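Local coordinates for Serine/threonine-protein phosphatase 2A regulatory subunit B'' subunit alpha (Homo sapiens, PDB 4I5J) that serves as a calcium-binding regulatory B'' subunit of protein phosphatase 2A, thought to modulate the substrate selectivity, activity and localization of the catalytic enzyme, at residues V64-F69 and D175-L180; S88-T93 and T107-Y112; I133-L138 and R149-I154; D242-A247 and R255-C260. All coordinates share one frame; numbering follows the deposited sequence.

Interaction 1: residues V64-F69 and D175-L180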
# COMPACT_ATOMS: atom_id res chain seq x y z
N VAL A 64 -10.78 -7.08 0.96
CA VAL A 64 -11.49 -5.95 1.56
C VAL A 64 -10.88 -5.63 2.92
O VAL A 64 -10.71 -4.45 3.28
CB VAL A 64 -13.00 -6.22 1.74
CG1 VAL A 64 -13.67 -5.06 2.52
CG2 VAL A 64 -13.66 -6.42 0.38
N ILE A 65 -10.56 -6.66 3.68
CA ILE A 65 -9.93 -6.41 4.98
C ILE A 65 -8.57 -5.70 4.81
O ILE A 65 -8.28 -4.77 5.54
CB ILE A 65 -9.84 -7.68 5.83
CG1 ILE A 65 -11.25 -8.16 6.14
CG2 ILE A 65 -9.07 -7.43 7.14
CD1 ILE A 65 -11.33 -9.42 6.92
N GLN A 66 -7.75 -6.10 3.82
CA GLN A 66 -6.47 -5.43 3.63
C GLN A 66 -6.73 -3.98 3.32
O GLN A 66 -6.06 -3.10 3.85
CB GLN A 66 -5.64 -6.07 2.49
CG GLN A 66 -5.18 -7.48 2.77
CD GLN A 66 -4.91 -7.70 4.24
OE1 GLN A 66 -4.02 -7.09 4.82
NE2 GLN A 66 -5.71 -8.56 4.85
N ARG A 67 -7.74 -3.72 2.48
CA ARG A 67 -8.07 -2.35 2.08
C ARG A 67 -8.55 -1.50 3.25
O ARG A 67 -8.26 -0.32 3.34
CB ARG A 67 -9.10 -2.32 0.95
CG ARG A 67 -8.55 -2.92 -0.37
CD ARG A 67 -9.51 -2.64 -1.51
NE ARG A 67 -9.59 -1.21 -1.81
CZ ARG A 67 -10.47 -0.68 -2.66
NH1 ARG A 67 -11.36 -1.46 -3.26
NH2 ARG A 67 -10.48 0.63 -2.88
N ILE A 68 -9.30 -2.12 4.15
CA ILE A 68 -9.76 -1.43 5.36
C ILE A 68 -8.52 -1.02 6.16
O ILE A 68 -8.32 0.16 6.46
CB ILE A 68 -10.69 -2.34 6.21
CG1 ILE A 68 -12.10 -2.43 5.61
CG2 ILE A 68 -10.81 -1.81 7.64
CD1 ILE A 68 -12.94 -3.63 6.16
N PHE A 69 -7.64 -1.98 6.45
CA PHE A 69 -6.45 -1.65 7.24
C PHE A 69 -5.52 -0.70 6.54
O PHE A 69 -4.92 0.18 7.18
CB PHE A 69 -5.72 -2.91 7.71
CG PHE A 69 -6.36 -3.52 8.91
CD1 PHE A 69 -7.61 -4.12 8.80
CD2 PHE A 69 -5.79 -3.38 10.16
CE1 PHE A 69 -8.24 -4.65 9.92
CE2 PHE A 69 -6.42 -3.91 11.27
CZ PHE A 69 -7.64 -4.54 11.14
N ASP A 175 -0.11 -9.15 1.51
CA ASP A 175 0.93 -8.16 1.31
C ASP A 175 1.03 -7.64 -0.12
O ASP A 175 1.47 -6.51 -0.35
CB ASP A 175 2.26 -8.71 1.79
CG ASP A 175 2.39 -8.62 3.30
OD1 ASP A 175 1.96 -7.58 3.88
OD2 ASP A 175 2.92 -9.57 3.89
N PHE A 176 0.63 -8.47 -1.08
CA PHE A 176 0.61 -8.02 -2.46
C PHE A 176 -0.42 -6.91 -2.63
O PHE A 176 -0.18 -5.95 -3.37
CB PHE A 176 0.30 -9.18 -3.41
CG PHE A 176 0.17 -8.73 -4.83
CD1 PHE A 176 1.28 -8.29 -5.53
CD2 PHE A 176 -1.06 -8.70 -5.44
CE1 PHE A 176 1.17 -7.86 -6.83
CE2 PHE A 176 -1.19 -8.28 -6.75
CZ PHE A 176 -0.07 -7.84 -7.45
N VAL A 177 -1.56 -7.04 -1.95
CA VAL A 177 -2.57 -5.98 -1.95
C VAL A 177 -1.98 -4.61 -1.59
O VAL A 177 -2.23 -3.62 -2.28
CB VAL A 177 -3.79 -6.32 -1.05
CG1 VAL A 177 -4.83 -5.22 -1.14
CG2 VAL A 177 -4.43 -7.66 -1.51
N TRP A 178 -1.18 -4.57 -0.52
CA TRP A 178 -0.55 -3.32 -0.07
C TRP A 178 0.44 -2.82 -1.08
O TRP A 178 0.48 -1.62 -1.38
CB TRP A 178 0.18 -3.55 1.25
CG TRP A 178 -0.74 -3.70 2.41
CD1 TRP A 178 -1.60 -4.74 2.64
CD2 TRP A 178 -0.90 -2.80 3.51
NE1 TRP A 178 -2.29 -4.53 3.81
CE2 TRP A 178 -1.89 -3.35 4.36
CE3 TRP A 178 -0.33 -1.57 3.85
CZ2 TRP A 178 -2.29 -2.73 5.54
CZ3 TRP A 178 -0.75 -0.94 5.03
CH2 TRP A 178 -1.72 -1.54 5.86
N PHE A 179 1.28 -3.72 -1.59
CA PHE A 179 2.18 -3.37 -2.67
C PHE A 179 1.41 -2.80 -3.86
O PHE A 179 1.70 -1.69 -4.31
CB PHE A 179 3.00 -4.58 -3.15
CG PHE A 179 3.71 -4.31 -4.44
CD1 PHE A 179 4.89 -3.58 -4.46
CD2 PHE A 179 3.17 -4.75 -5.65
CE1 PHE A 179 5.53 -3.30 -5.65
CE2 PHE A 179 3.82 -4.48 -6.86
CZ PHE A 179 4.99 -3.76 -6.86
N LEU A 180 0.45 -3.56 -4.39
CA LEU A 180 -0.25 -3.12 -5.61
C LEU A 180 -0.87 -1.73 -5.44
O LEU A 180 -0.67 -0.86 -6.30
CB LEU A 180 -1.31 -4.14 -6.04
CG LEU A 180 -2.01 -3.90 -7.39
CD1 LEU A 180 -2.73 -5.16 -7.86
CD2 LEU A 180 -3.05 -2.81 -7.29

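Interaction 2: residues S88-T93 and T107-Y112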
# COMPACT_ATOMS: atom_id res chain seq x y z
N SER A 88 -11.59 8.20 9.40
CA SER A 88 -11.78 7.53 8.12
C SER A 88 -13.22 7.66 7.63
O SER A 88 -14.09 8.11 8.37
CB SER A 88 -11.44 6.04 8.25
OG SER A 88 -12.52 5.34 8.84
N ASN A 89 -13.49 7.23 6.40
CA ASN A 89 -14.86 7.16 5.91
C ASN A 89 -15.44 5.76 5.99
O ASN A 89 -16.36 5.42 5.24
CB ASN A 89 -14.96 7.67 4.45
CG ASN A 89 -14.23 6.77 3.46
OD1 ASN A 89 -13.49 5.87 3.86
ND2 ASN A 89 -14.45 6.99 2.17
N PHE A 90 -14.91 4.93 6.89
CA PHE A 90 -15.38 3.54 6.91
C PHE A 90 -16.84 3.41 7.35
O PHE A 90 -17.63 2.73 6.71
CB PHE A 90 -14.50 2.62 7.77
CG PHE A 90 -14.95 1.18 7.74
CD1 PHE A 90 -14.84 0.44 6.56
CD2 PHE A 90 -15.51 0.58 8.85
CE1 PHE A 90 -15.27 -0.88 6.49
CE2 PHE A 90 -15.92 -0.75 8.81
CZ PHE A 90 -15.81 -1.48 7.62
N LEU A 91 -17.20 4.06 8.45
CA LEU A 91 -18.57 3.91 8.93
C LEU A 91 -19.53 4.50 7.93
O LEU A 91 -20.56 3.91 7.66
CB LEU A 91 -18.73 4.52 10.32
CG LEU A 91 -17.96 3.78 11.43
CD1 LEU A 91 -18.30 4.35 12.79
CD2 LEU A 91 -18.28 2.30 11.36
N GLN A 92 -19.19 5.66 7.35
CA GLN A 92 -20.02 6.24 6.28
C GLN A 92 -20.14 5.29 5.09
O GLN A 92 -21.21 5.14 4.51
CB GLN A 92 -19.45 7.57 5.79
CG GLN A 92 -20.13 8.08 4.54
CD GLN A 92 -19.30 9.08 3.79
OE1 GLN A 92 -18.14 9.33 4.15
NE2 GLN A 92 -19.86 9.64 2.75
N THR A 93 -19.05 4.62 4.73
CA THR A 93 -19.10 3.67 3.63
C THR A 93 -20.03 2.48 3.96
O THR A 93 -20.71 1.94 3.09
CB THR A 93 -17.69 3.14 3.28
OG1 THR A 93 -16.86 4.23 2.85
CG2 THR A 93 -17.77 2.13 2.16
N THR A 107 -16.62 2.19 -4.24
CA THR A 107 -15.24 2.10 -4.70
C THR A 107 -14.23 2.18 -3.54
O THR A 107 -13.06 1.84 -3.72
CB THR A 107 -14.95 3.20 -5.75
OG1 THR A 107 -15.30 4.47 -5.19
CG2 THR A 107 -15.77 2.97 -7.03
N ASP A 108 -14.67 2.63 -2.37
CA ASP A 108 -13.81 2.50 -1.20
C ASP A 108 -14.06 1.14 -0.57
O ASP A 108 -15.21 0.80 -0.31
CB ASP A 108 -14.08 3.60 -0.17
CG ASP A 108 -13.77 4.99 -0.70
OD1 ASP A 108 -12.80 5.15 -1.48
OD2 ASP A 108 -14.51 5.93 -0.33
N TYR A 109 -12.99 0.39 -0.34
CA TYR A 109 -13.00 -0.89 0.38
C TYR A 109 -13.64 -2.04 -0.36
O TYR A 109 -12.99 -3.05 -0.58
CB TYR A 109 -13.64 -0.79 1.78
CG TYR A 109 -13.18 0.40 2.57
CD1 TYR A 109 -14.06 1.44 2.82
CD2 TYR A 109 -11.88 0.51 3.06
CE1 TYR A 109 -13.69 2.55 3.53
CE2 TYR A 109 -11.47 1.64 3.78
CZ TYR A 109 -12.40 2.66 3.99
OH TYR A 109 -12.10 3.80 4.70
N PHE A 110 -14.91 -1.88 -0.76
CA PHE A 110 -15.78 -3.03 -1.06
C PHE A 110 -15.90 -3.51 -2.48
O PHE A 110 -16.39 -4.62 -2.71
CB PHE A 110 -17.19 -2.76 -0.52
CG PHE A 110 -17.25 -2.80 0.96
CD1 PHE A 110 -17.23 -1.62 1.69
CD2 PHE A 110 -17.30 -4.01 1.63
CE1 PHE A 110 -17.26 -1.66 3.07
CE2 PHE A 110 -17.34 -4.05 3.02
CZ PHE A 110 -17.31 -2.88 3.74
N SER A 111 -15.48 -2.68 -3.43
CA SER A 111 -15.73 -2.95 -4.85
C SER A 111 -15.27 -4.32 -5.25
O SER A 111 -14.13 -4.68 -4.95
CB SER A 111 -14.97 -1.95 -5.70
OG SER A 111 -14.98 -2.32 -7.07
N TYR A 112 -16.14 -5.08 -5.91
CA TYR A 112 -15.76 -6.41 -6.38
C TYR A 112 -14.84 -6.32 -7.58
O TYR A 112 -13.87 -7.08 -7.67
CB TYR A 112 -16.98 -7.29 -6.74
CG TYR A 112 -16.52 -8.71 -6.99
CD1 TYR A 112 -16.33 -9.58 -5.93
CD2 TYR A 112 -16.19 -9.14 -8.27
CE1 TYR A 112 -15.87 -10.87 -6.13
CE2 TYR A 112 -15.73 -10.41 -8.49
CZ TYR A 112 -15.57 -11.27 -7.42
OH TYR A 112 -15.12 -12.55 -7.66
O HOH W 1 -16.99 5.68 0.60

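Interaction 3: residues I133-L138 and R149-I154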
# COMPACT_ATOMS: atom_id res chain seq x y z
N ILE A 133 4.48 -14.55 -4.05
CA ILE A 133 5.19 -13.90 -5.13
C ILE A 133 6.64 -13.80 -4.71
O ILE A 133 6.95 -13.36 -3.59
CB ILE A 133 4.60 -12.52 -5.42
CG1 ILE A 133 3.22 -12.69 -6.08
CG2 ILE A 133 5.49 -11.74 -6.36
CD1 ILE A 133 2.54 -11.39 -6.32
N SER A 134 7.53 -14.27 -5.58
CA SER A 134 8.95 -14.16 -5.30
C SER A 134 9.45 -12.76 -5.63
O SER A 134 8.78 -11.99 -6.34
CB SER A 134 9.73 -15.21 -6.10
OG SER A 134 9.61 -14.89 -7.47
N GLN A 135 10.61 -12.43 -5.11
CA GLN A 135 11.26 -11.16 -5.40
C GLN A 135 11.51 -11.00 -6.90
O GLN A 135 11.26 -9.93 -7.46
CB GLN A 135 12.57 -11.09 -4.60
CG GLN A 135 13.24 -9.78 -4.67
CD GLN A 135 14.44 -9.70 -3.75
OE1 GLN A 135 14.52 -10.42 -2.74
NE2 GLN A 135 15.39 -8.83 -4.10
N ALA A 136 11.97 -12.07 -7.54
CA ALA A 136 12.24 -12.08 -8.98
C ALA A 136 10.99 -11.80 -9.80
O ALA A 136 11.01 -11.00 -10.72
CB ALA A 136 12.83 -13.44 -9.41
N ASP A 137 9.91 -12.49 -9.47
CA ASP A 137 8.66 -12.24 -10.16
C ASP A 137 8.13 -10.82 -9.96
O ASP A 137 7.72 -10.17 -10.93
CB ASP A 137 7.61 -13.29 -9.81
CG ASP A 137 7.99 -14.67 -10.35
OD1 ASP A 137 8.66 -14.73 -11.42
OD2 ASP A 137 7.66 -15.68 -9.71
N LEU A 138 8.19 -10.31 -8.73
CA LEU A 138 7.72 -8.95 -8.49
C LEU A 138 8.56 -7.94 -9.27
O LEU A 138 8.05 -6.93 -9.72
CB LEU A 138 7.73 -8.62 -7.00
CG LEU A 138 6.86 -7.42 -6.62
CD1 LEU A 138 5.41 -7.73 -6.94
CD2 LEU A 138 7.05 -7.00 -5.14
N ARG A 149 16.54 -2.66 -6.23
CA ARG A 149 16.89 -2.23 -4.88
C ARG A 149 15.65 -1.89 -4.05
O ARG A 149 15.58 -2.23 -2.88
CB ARG A 149 17.90 -1.08 -4.91
CG ARG A 149 19.33 -1.59 -5.08
CD ARG A 149 20.36 -0.48 -5.39
NE ARG A 149 21.68 -1.09 -5.59
CZ ARG A 149 22.81 -0.41 -5.81
NH1 ARG A 149 22.81 0.91 -5.86
NH2 ARG A 149 23.94 -1.07 -5.96
N ILE A 150 14.68 -1.22 -4.65
CA ILE A 150 13.42 -0.99 -3.95
C ILE A 150 12.69 -2.33 -3.70
O ILE A 150 12.15 -2.54 -2.62
CB ILE A 150 12.54 0.07 -4.67
CG1 ILE A 150 11.66 0.80 -3.66
CG2 ILE A 150 11.76 -0.56 -5.86
CD1 ILE A 150 12.47 1.71 -2.69
N ILE A 151 12.73 -3.25 -4.65
CA ILE A 151 12.05 -4.54 -4.49
C ILE A 151 12.69 -5.34 -3.35
O ILE A 151 12.00 -5.91 -2.51
CB ILE A 151 12.06 -5.37 -5.80
CG1 ILE A 151 11.29 -4.66 -6.92
CG2 ILE A 151 11.51 -6.77 -5.56
CD1 ILE A 151 9.83 -4.43 -6.66
N GLU A 152 14.01 -5.34 -3.31
CA GLU A 152 14.75 -5.95 -2.22
C GLU A 152 14.32 -5.34 -0.89
O GLU A 152 14.16 -6.04 0.12
CB GLU A 152 16.26 -5.79 -2.44
CG GLU A 152 17.15 -6.42 -1.39
CD GLU A 152 18.62 -6.40 -1.79
OE1 GLU A 152 18.93 -5.94 -2.92
OE2 GLU A 152 19.48 -6.83 -0.99
N ARG A 153 14.09 -4.03 -0.88
CA ARG A 153 13.59 -3.37 0.34
C ARG A 153 12.18 -3.84 0.71
O ARG A 153 11.87 -4.06 1.88
CB ARG A 153 13.66 -1.85 0.19
CG ARG A 153 15.10 -1.29 0.17
CD ARG A 153 15.76 -1.46 1.52
NE ARG A 153 14.99 -0.76 2.54
CZ ARG A 153 14.89 -1.15 3.81
NH1 ARG A 153 15.55 -2.23 4.22
NH2 ARG A 153 14.16 -0.45 4.66
N ILE A 154 11.32 -3.99 -0.28
CA ILE A 154 9.99 -4.53 -0.02
C ILE A 154 10.09 -5.90 0.65
O ILE A 154 9.34 -6.20 1.57
CB ILE A 154 9.20 -4.64 -1.32
CG1 ILE A 154 8.74 -3.25 -1.77
CG2 ILE A 154 8.02 -5.59 -1.14
CD1 ILE A 154 8.52 -3.18 -3.30

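Interaction 4: residues D242-A247 and R255-C260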
# COMPACT_ATOMS: atom_id res chain seq x y z
N ASP A 242 14.98 20.93 -4.07
CA ASP A 242 14.13 22.04 -4.48
C ASP A 242 12.69 21.54 -4.61
O ASP A 242 11.74 22.25 -4.28
CB ASP A 242 14.63 22.65 -5.78
CG ASP A 242 16.02 23.27 -5.65
OD1 ASP A 242 16.43 23.61 -4.51
OD2 ASP A 242 16.71 23.41 -6.68
N LEU A 243 12.54 20.29 -5.04
CA LEU A 243 11.20 19.73 -5.17
C LEU A 243 10.51 19.59 -3.82
O LEU A 243 9.35 20.00 -3.67
CB LEU A 243 11.26 18.37 -5.87
CG LEU A 243 9.90 17.70 -6.08
CD1 LEU A 243 8.99 18.60 -6.90
CD2 LEU A 243 10.09 16.36 -6.75
N VAL A 244 11.22 19.04 -2.84
CA VAL A 244 10.61 18.63 -1.57
C VAL A 244 10.65 19.73 -0.51
O VAL A 244 9.79 19.79 0.38
CB VAL A 244 11.28 17.32 -1.05
CG1 VAL A 244 10.89 17.00 0.39
CG2 VAL A 244 10.91 16.15 -1.94
N LYS A 245 11.63 20.63 -0.61
CA LYS A 245 11.90 21.63 0.42
C LYS A 245 11.86 21.07 1.84
O LYS A 245 11.07 21.53 2.67
CB LYS A 245 10.92 22.80 0.33
CG LYS A 245 10.57 23.27 -1.09
CD LYS A 245 11.58 24.25 -1.63
CE LYS A 245 11.00 25.05 -2.79
NZ LYS A 245 10.53 24.15 -3.87
N PRO A 246 12.71 20.08 2.14
CA PRO A 246 12.65 19.54 3.50
C PRO A 246 13.19 20.51 4.55
O PRO A 246 13.96 21.41 4.21
CB PRO A 246 13.56 18.31 3.42
CG PRO A 246 14.56 18.68 2.39
CD PRO A 246 13.81 19.49 1.36
N ALA A 247 12.79 20.34 5.80
CA ALA A 247 13.34 21.15 6.88
C ALA A 247 14.86 21.01 6.89
O ALA A 247 15.58 22.00 6.79
CB ALA A 247 12.77 20.69 8.21
N ARG A 255 7.01 13.50 7.10
CA ARG A 255 6.34 14.78 7.15
C ARG A 255 6.76 15.70 5.99
O ARG A 255 5.90 16.32 5.37
CB ARG A 255 6.60 15.46 8.49
CG ARG A 255 5.66 16.59 8.82
CD ARG A 255 5.98 17.18 10.20
NE ARG A 255 4.84 17.92 10.75
CZ ARG A 255 4.58 19.19 10.48
NH1 ARG A 255 5.38 19.89 9.69
NH2 ARG A 255 3.51 19.78 11.02
N ASP A 256 8.06 15.79 5.69
CA ASP A 256 8.52 16.64 4.58
C ASP A 256 7.93 16.15 3.26
O ASP A 256 7.51 16.94 2.41
CB ASP A 256 10.04 16.64 4.43
CG ASP A 256 10.76 17.21 5.64
OD1 ASP A 256 10.29 18.19 6.26
OD2 ASP A 256 11.83 16.67 5.96
N LEU A 257 7.90 14.83 3.09
CA LEU A 257 7.40 14.25 1.83
C LEU A 257 5.88 14.38 1.66
O LEU A 257 5.42 14.65 0.55
CB LEU A 257 7.91 12.81 1.64
CG LEU A 257 9.39 12.74 1.20
CD1 LEU A 257 10.04 11.37 1.45
CD2 LEU A 257 9.54 13.15 -0.27
N LYS A 258 5.11 14.22 2.74
CA LYS A 258 3.66 14.48 2.68
C LYS A 258 3.39 15.97 2.46
O LYS A 258 2.52 16.33 1.67
CB LYS A 258 2.95 14.03 3.96
CG LYS A 258 2.93 12.54 4.21
CD LYS A 258 2.36 12.21 5.59
CE LYS A 258 2.10 10.73 5.74
NZ LYS A 258 1.50 10.37 7.06
N ARG A 259 4.14 16.83 3.15
CA ARG A 259 3.90 18.27 3.05
C ARG A 259 4.16 18.83 1.65
O ARG A 259 3.44 19.71 1.19
CB ARG A 259 4.73 19.05 4.08
CG ARG A 259 4.22 18.98 5.51
CD ARG A 259 5.19 19.65 6.48
NE ARG A 259 5.35 21.07 6.21
CZ ARG A 259 4.55 22.02 6.69
NH1 ARG A 259 3.52 21.68 7.47
NH2 ARG A 259 4.77 23.30 6.40
N CYS A 260 5.18 18.32 0.97
CA CYS A 260 5.57 18.89 -0.31
C CYS A 260 4.55 18.58 -1.39
O CYS A 260 4.53 19.24 -2.44
CB CYS A 260 6.94 18.39 -0.74
SG CYS A 260 6.96 16.75 -1.53
O HOH W 2 8.50 19.71 2.68

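Interaction 1: residues V64-F69 and D175-L180
Gln66 and Trp178 carry the contact between helix 54-72 and helix 173-184, the glutamine crossing the indole at about a right angle and meeting its N-H edge. Gln66 CB rests on a methyl of Val177, 3.8 Å from Val177 CG1, and lies 3.9 Å from Trp178 NE1. CG stands beside the backbone N, and the chain then bends at chi2, -33°, turning CD to within 4.1 Å of Trp178 NE1. At the tip OE1 accepts a hydrogen bond from the indole N-H: Trp178 NE1 to Gln66 OE1 measures 3.3 Å, with an N-H...O angle of 160°. The donor lies in the carbonyl plane on a lone pair, and OE1 lies close to the ring plane, although the amide and indole planes are clearly tilted against each other. The other end of the amide, NE2, gives hydrogen bonds to Gln30 OE1 and to Thr62 O one turn back, which helps to fix the rotation of the group and hold OE1 on the tryptophan.

The axes of 64-69 and 175-180 approach to 9.5 Å at a crossing angle of -53°, and their helices join the N-terminal EF-hand region to the EF-hand pair that follows it in this EF-hand portion of the longer regulatory subunit. Farther along the indole, the six-membered ring passes Phe69, whose CB is 4.1 Å from Trp178 CZ2; the carbonyl O of Phe69 approaches CH2 obliquely. Tyr70 and Trp76 also meet the indole with their rings. Arg67 adds a looser touch, its CG to Val177 CG1, while its guanidinium leaves the contact to bond Thr107 O.

Interaction 2: residues S88-T93 and T107-Y112
Phe90 drives the edge of its ring into a face of Tyr109 in a T-shaped stack, the centroids 5.4 Å apart and the planes at 83°. Phe90 CD1 sits over the rim of the tyrosine ring, 3.9 Å from Tyr109 CE1, and Phe90 CE1 reaches Phe110 CZ at 4.0 Å. Thr93 fills the next place along the helix: its CG2 meets the edge of the Phe110 ring, 3.8 Å from Phe110 CD1, and its OG1 lies at the edge of the Tyr109 ring. These four side chains are buried and form the tight half of the contact.

The other half is polar and partly exposed. Asn89 lies alongside Tyr109, running in the opposite direction, and its OD1 accepts the hydrogen bond of Tyr109 OH at 2.6 Å, almost straight down the amide C=O. ND2 donates to Asp108 OD2 at 2.7 Å; the bond is bent, at 132°, and meets the carboxylate from above its plane. Both ends of the amide are thus engaged, which should hold it against rotation. A water bridges the same Asp108 OD2 and Thr93 OG1, while that hydroxyl itself donates to Asn89 O.

The contact joins the start of helix 90-97, in the N-terminal EF-hand region, to the loop leading into helix 112-125. Helix 54-72 packs on both segments, Ile68 against Phe90, Thr71 and Val72 against Tyr109.

Interaction 3: residues I133-L138 and R149-I154
The first turn of helix 135-138 lies against helix 148-154, with Gln135 and Ile151 the nearest pair of residues at 6.7 Å between CA atoms. Gln135 sends an extended side chain over the neighbouring helix, its CG anti to the backbone N (chi1 -172°). That methylene meets the branch methyl of Ile151, Gln135 CG to Ile151 CG2 being 3.6 Å, and the two side chains lie alongside each other, pointing in opposite senses. Beyond it the amide lies on the backbone and root of Glu152: Gln135 NE2 is 3.5 Å from Glu152 CA and 3.6 Å from Glu152 CB. An alanine here would probably leave the Ile151 methyl and the Glu152 backbone without this cover on the partly exposed side of the contact.

Leu138, one turn on, supplies the buried half. Its CD2 packs obliquely on Ile151 CD1 at 4.1 Å and more loosely on Ile154 CG2 at 4.4 Å. Phe179 of helix 173-184 touches both Leu138 and Ile154, and Trp195 and Cys198 of helix 189-199 also pack on Ile154. Ser134 is the N-cap of the short helix, its OG accepting from Asp137 N at 3.1 Å. Just before it, Ile133 pairs by backbone hydrogen bonds with Met171, in a short, weakly bonded antiparallel pairing consistent with the one that joins the loops of an EF-hand pair.

Across the two segments the contact is held by apolar packing and by the aliphatic part of a glutamine, and the Gln135 amide meets carbon atoms of the other helix; its cohesion therefore depends on shape and burial more than on directed bonds.

Interaction 4: residues D242-A247 and R255-C260
Val244 packs its two methyls against helix 254-260, CG2 lying 3.7 Å from Leu257 CD2 and 4.0 Å from Cys260 SG. CG1 faces the backbone at Asp256 O. The valine carbonyl is close to the same turn, with Val244 O 3.4 Å from Cys260 CB, and a water approaches both Val244 O and Asp256 O. Asp256 makes the other half of the first shell. Its OD1 accepts a weak but nearly straight bond from Ala247 N, 3.3 Å long at 172°, while OD2 lies 3.5 Å from Pro246 CB.

Helix 233-244 ends here: Lys245 leaves helical geometry with positive phi, and the chain turns through the loop that returns as helix 254-260, a helix-loop-helix beside the calcium-binding EF-hand. The side chain of Leu257 is about 11 Å from the calcium ion.

OD2 of Asp256 also accepts from Thr253 N just before the helix, which helps to hold the carboxylate in place. An alanine in its place would probably leave Ala247 N and Thr253 N without this acceptor and open a gap beside the proline. Farther out, Phe266 of helix 263-271 touches both Val244 and Leu257, and Phe196 of helix 189-199 flanks the leucine.

Interaction 1 lies near the centre of the chain, and interactions 2 and 3 both fall within the loop that it closes, on opposite sides of that centre, 29 Å apart between centres. Both touch interaction 1. Helix 54-72 reaches interaction 2 through Val64 CG2, 3.6 Å from Tyr109 O, and helix 173-184 reaches interaction 3 through Phe176 CD1, 3.4 Å from Ile133 CD1. Interaction 4 follows in series and stays apart, its nearest atoms about 11 Å from interaction 3 and about 12 Å from interaction 1. It lies near, without touching, the calcium site formed by Asp200, Asp202, Asp204, Val206 and Glu211, the Leu257 side chain being about 9 Å from that of Asp200; the other three lie away from that site.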